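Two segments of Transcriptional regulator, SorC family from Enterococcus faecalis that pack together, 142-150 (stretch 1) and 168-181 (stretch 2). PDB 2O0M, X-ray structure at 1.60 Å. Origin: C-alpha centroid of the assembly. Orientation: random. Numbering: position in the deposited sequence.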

# COMPACT_ATOMS: atom_id res chain seq x y z
N GLY A 142 10.60 5.17 19.95
CA GLY A 142 9.28 5.13 20.55
C GLY A 142 8.43 4.05 19.93
O GLY A 142 8.95 3.06 19.41
N GLU A 143 7.11 4.23 19.98
CA GLU A 143 6.16 3.24 19.49
C GLU A 143 5.58 3.70 18.16
O GLU A 143 4.83 4.68 18.12
N ASN A 144 5.93 3.00 17.09
CA ASN A 144 5.40 3.31 15.76
C ASN A 144 4.36 2.29 15.36
O ASN A 144 4.48 1.11 15.69
N THR A 145 3.32 2.76 14.67
CA THR A 145 2.32 1.89 14.07
C THR A 145 2.34 2.10 12.55
O THR A 145 2.14 3.22 12.07
N ILE A 146 2.64 1.02 11.84
CA ILE A 146 2.75 1.02 10.39
C ILE A 146 1.58 0.25 9.80
O ILE A 146 1.45 -0.96 10.00
N ALA A 147 0.72 0.96 9.08
CA ALA A 147 -0.45 0.39 8.44
C ALA A 147 -0.10 0.02 7.01
O ALA A 147 0.43 0.83 6.26
N VAL A 148 -0.39 -1.22 6.63
CA VAL A 148 0.04 -1.72 5.34
C VAL A 148 -1.11 -2.29 4.51
O VAL A 148 -2.08 -2.82 5.05
N MSE A 149 -0.98 -2.13 3.20
CA MSE A 149 -1.80 -2.86 2.26
C MSE A 149 -1.11 -4.14 1.78
O MSE A 149 0.09 -4.32 1.97
N GLY A 150 -1.89 -5.02 1.17
CA GLY A 150 -1.39 -6.28 0.66
C GLY A 150 -1.11 -6.23 -0.83
O GLY A 150 -0.78 -5.18 -1.38
N LYS A 168 15.03 0.96 21.71
CA LYS A 168 14.26 2.20 21.81
C LYS A 168 13.18 2.38 20.75
O LYS A 168 12.31 3.23 20.92
N ARG A 169 13.24 1.62 19.65
CA ARG A 169 12.24 1.72 18.58
C ARG A 169 11.44 0.43 18.46
O ARG A 169 11.99 -0.62 18.12
N HIS A 170 10.14 0.54 18.72
CA HIS A 170 9.25 -0.62 18.68
C HIS A 170 8.19 -0.40 17.63
O HIS A 170 7.35 0.48 17.77
N ASN A 171 8.22 -1.24 16.59
CA ASN A 171 7.29 -1.11 15.47
C ASN A 171 6.18 -2.15 15.49
O ASN A 171 6.45 -3.35 15.65
N LEU A 172 4.95 -1.69 15.32
CA LEU A 172 3.77 -2.53 15.22
C LEU A 172 3.18 -2.41 13.81
O LEU A 172 2.92 -1.30 13.33
N PHE A 173 2.95 -3.55 13.16
CA PHE A 173 2.37 -3.59 11.82
C PHE A 173 0.91 -4.03 11.89
O PHE A 173 0.58 -5.02 12.56
N VAL A 174 0.05 -3.29 11.20
CA VAL A 174 -1.35 -3.59 11.13
C VAL A 174 -1.81 -3.40 9.69
O VAL A 174 -1.22 -2.62 8.93
N PRO A 175 -2.87 -4.11 9.30
CA PRO A 175 -3.44 -3.85 7.97
C PRO A 175 -4.09 -2.46 7.91
O PRO A 175 -4.68 -2.04 8.90
N ALA A 176 -4.00 -1.78 6.77
CA ALA A 176 -4.61 -0.45 6.62
C ALA A 176 -6.11 -0.55 6.39
O ALA A 176 -6.87 0.39 6.69
N ARG A 177 -6.51 -1.68 5.81
CA ARG A 177 -7.91 -1.94 5.49
C ARG A 177 -8.29 -3.39 5.71
O ARG A 177 -7.51 -4.29 5.47
N GLY A 178 -9.55 -3.60 6.10
CA GLY A 178 -10.16 -4.92 6.07
C GLY A 178 -11.16 -5.02 4.92
O GLY A 178 -11.52 -4.02 4.31
N GLY A 179 -11.60 -6.24 4.62
CA GLY A 179 -12.66 -6.43 3.63
C GLY A 179 -12.26 -6.09 2.21
O GLY A 179 -13.04 -5.58 1.42
N ILE A 180 -11.00 -6.39 1.89
CA ILE A 180 -10.46 -6.02 0.58
C ILE A 180 -10.68 -7.08 -0.49
O ILE A 180 -10.73 -6.76 -1.68
N GLY A 181 -10.81 -8.34 -0.09
CA GLY A 181 -11.12 -9.42 -1.02
C GLY A 181 -9.92 -10.19 -1.59
O GLY A 181 -10.08 -10.97 -2.53

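What sets the side chains side by side? Strands 142-148 and 169-175 run parallel, joined by a ladder of backbone hydrogen bonds from Gly142 N to Lys168 O (2.8 Å) through Ala176 N to Val148 O (2.8 Å). From Glu143 to Ala147, paired residues share a sheet face: Glu143, Thr145 and Ala147 lie with His170, Leu172 and Val174, while Asn144 and Ile146 lie with Arg169, Asn171 and Phe173. The Val148 and Pro175 side chains diverge.

Where does a bump meet a flat surface? Ile146 (chi1 m, chi2 95°) lays CD1 over one face of the Phe173 ring (chi1 m), 4.2 Å from its centroid, and the same CD1 reaches Asn171 CB at 3.7 Å. Val148 CG1 sits at the ring edge, 4.4 Å from Phe173 CD1.

How is the other face filled? Val174 (m) wedges CG2 between neighbours, 3.8 Å from Thr145 CG2 and 4.1 Å from Ala147 CB. Ala147 packs against Ala176, their CB atoms 4.0 Å apart. Beyond the strand, selenomethionine Met149 (m, m, m) starts away but curls back: SE lies 3.8 Å from Arg177 CB, and CE meets Ile180 CD1 at 3.9 Å.

Which polar groups join in? The end of the Glu143 side chain (m, m) comes close to the His170 ring (chi1 m), whose ND1 donates a hydrogen bond to Glu143 OE2 at 2.7 Å. A water bridges Glu143 OE1 (3.0 Å) and His170 O (2.9 Å).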

# COMPACT_ATOMS: atom_id res chain seq x y z
CB GLU A 143 5.03 3.01 20.50
CG GLU A 143 5.50 2.69 21.92
CD GLU A 143 6.21 1.37 22.02
OE1 GLU A 143 5.70 0.37 21.46
OE2 GLU A 143 7.27 1.32 22.69
CB ASN A 144 6.53 3.27 14.74
CG ASN A 144 7.67 4.21 15.10
OD1 ASN A 144 8.83 3.79 15.25
ND2 ASN A 144 7.34 5.48 15.24
CB THR A 145 0.94 2.14 14.66
OG1 THR A 145 0.97 1.87 16.07
CG2 THR A 145 -0.13 1.26 13.99
CB ILE A 146 4.06 0.36 9.92
CG1 ILE A 146 5.27 1.06 10.53
CG2 ILE A 146 4.16 0.39 8.40
CD1 ILE A 146 5.80 0.41 11.79
CB ALA A 147 -1.59 1.35 8.47
CB VAL A 148 1.13 -2.79 5.48
CG1 VAL A 148 2.35 -2.23 6.21
CG2 VAL A 148 0.61 -4.00 6.20
CB MSE A 149 -2.19 -1.99 1.07
CG MSE A 149 -3.11 -0.85 1.44
SE MSE A 149 -4.89 -1.38 2.07
CE MSE A 149 -5.53 -2.15 0.48
CB LYS A 168 15.21 3.39 21.74
CG LYS A 168 16.21 3.45 22.89
CD LYS A 168 16.97 4.77 22.89
CE LYS A 168 17.94 4.84 24.05
NZ LYS A 168 17.25 4.75 25.38
CB ARG A 169 12.88 2.05 17.23
CG ARG A 169 11.81 2.33 16.15
CD ARG A 169 12.42 2.87 14.88
NE ARG A 169 13.35 1.91 14.28
CZ ARG A 169 14.22 2.20 13.32
NH1 ARG A 169 14.30 3.44 12.85
NH2 ARG A 169 15.04 1.27 12.85
CB HIS A 170 8.62 -0.87 20.04
CG HIS A 170 9.62 -0.94 21.14
ND1 HIS A 170 9.45 -0.31 22.35
CD2 HIS A 170 10.84 -1.54 21.20
CE1 HIS A 170 10.50 -0.53 23.12
NE2 HIS A 170 11.36 -1.28 22.44
CB ASN A 171 8.06 -1.23 14.15
CG ASN A 171 9.21 -0.25 14.05
OD1 ASN A 171 10.34 -0.63 13.70
ND2 ASN A 171 8.93 1.01 14.35
CB LEU A 172 2.72 -2.10 16.24
CG LEU A 172 1.41 -2.87 16.27
CD1 LEU A 172 1.63 -4.27 16.80
CD2 LEU A 172 0.38 -2.13 17.08
CB PHE A 173 3.17 -4.50 10.88
CG PHE A 173 4.59 -4.06 10.69
CD1 PHE A 173 4.96 -3.28 9.60
CD2 PHE A 173 5.56 -4.39 11.64
CE1 PHE A 173 6.29 -2.88 9.42
CE2 PHE A 173 6.90 -3.98 11.48
CZ PHE A 173 7.25 -3.21 10.37
CB VAL A 174 -2.17 -2.65 12.04
CG1 VAL A 174 -1.81 -2.89 13.49
CG2 VAL A 174 -1.95 -1.18 11.68
CB PRO A 175 -4.52 -4.92 7.84
CG PRO A 175 -4.91 -5.19 9.27
CD PRO A 175 -3.63 -5.15 10.02
CB ALA A 176 -3.98 0.30 5.48
CB ARG A 177 -8.20 -1.63 4.01
CG ARG A 177 -8.30 -0.17 3.68
CD ARG A 177 -9.51 0.44 4.36
NE ARG A 177 -9.89 1.73 3.80
CZ ARG A 177 -10.74 1.94 2.80
NH1 ARG A 177 -11.37 0.93 2.19
NH2 ARG A 177 -10.98 3.18 2.42
CB ILE A 180 -8.96 -5.67 0.71
CG1 ILE A 180 -8.78 -4.41 1.57
CG2 ILE A 180 -8.31 -5.49 -0.67
CD1 ILE A 180 -9.25 -3.13 0.92
O HOH W 1 4.71 -0.16 18.70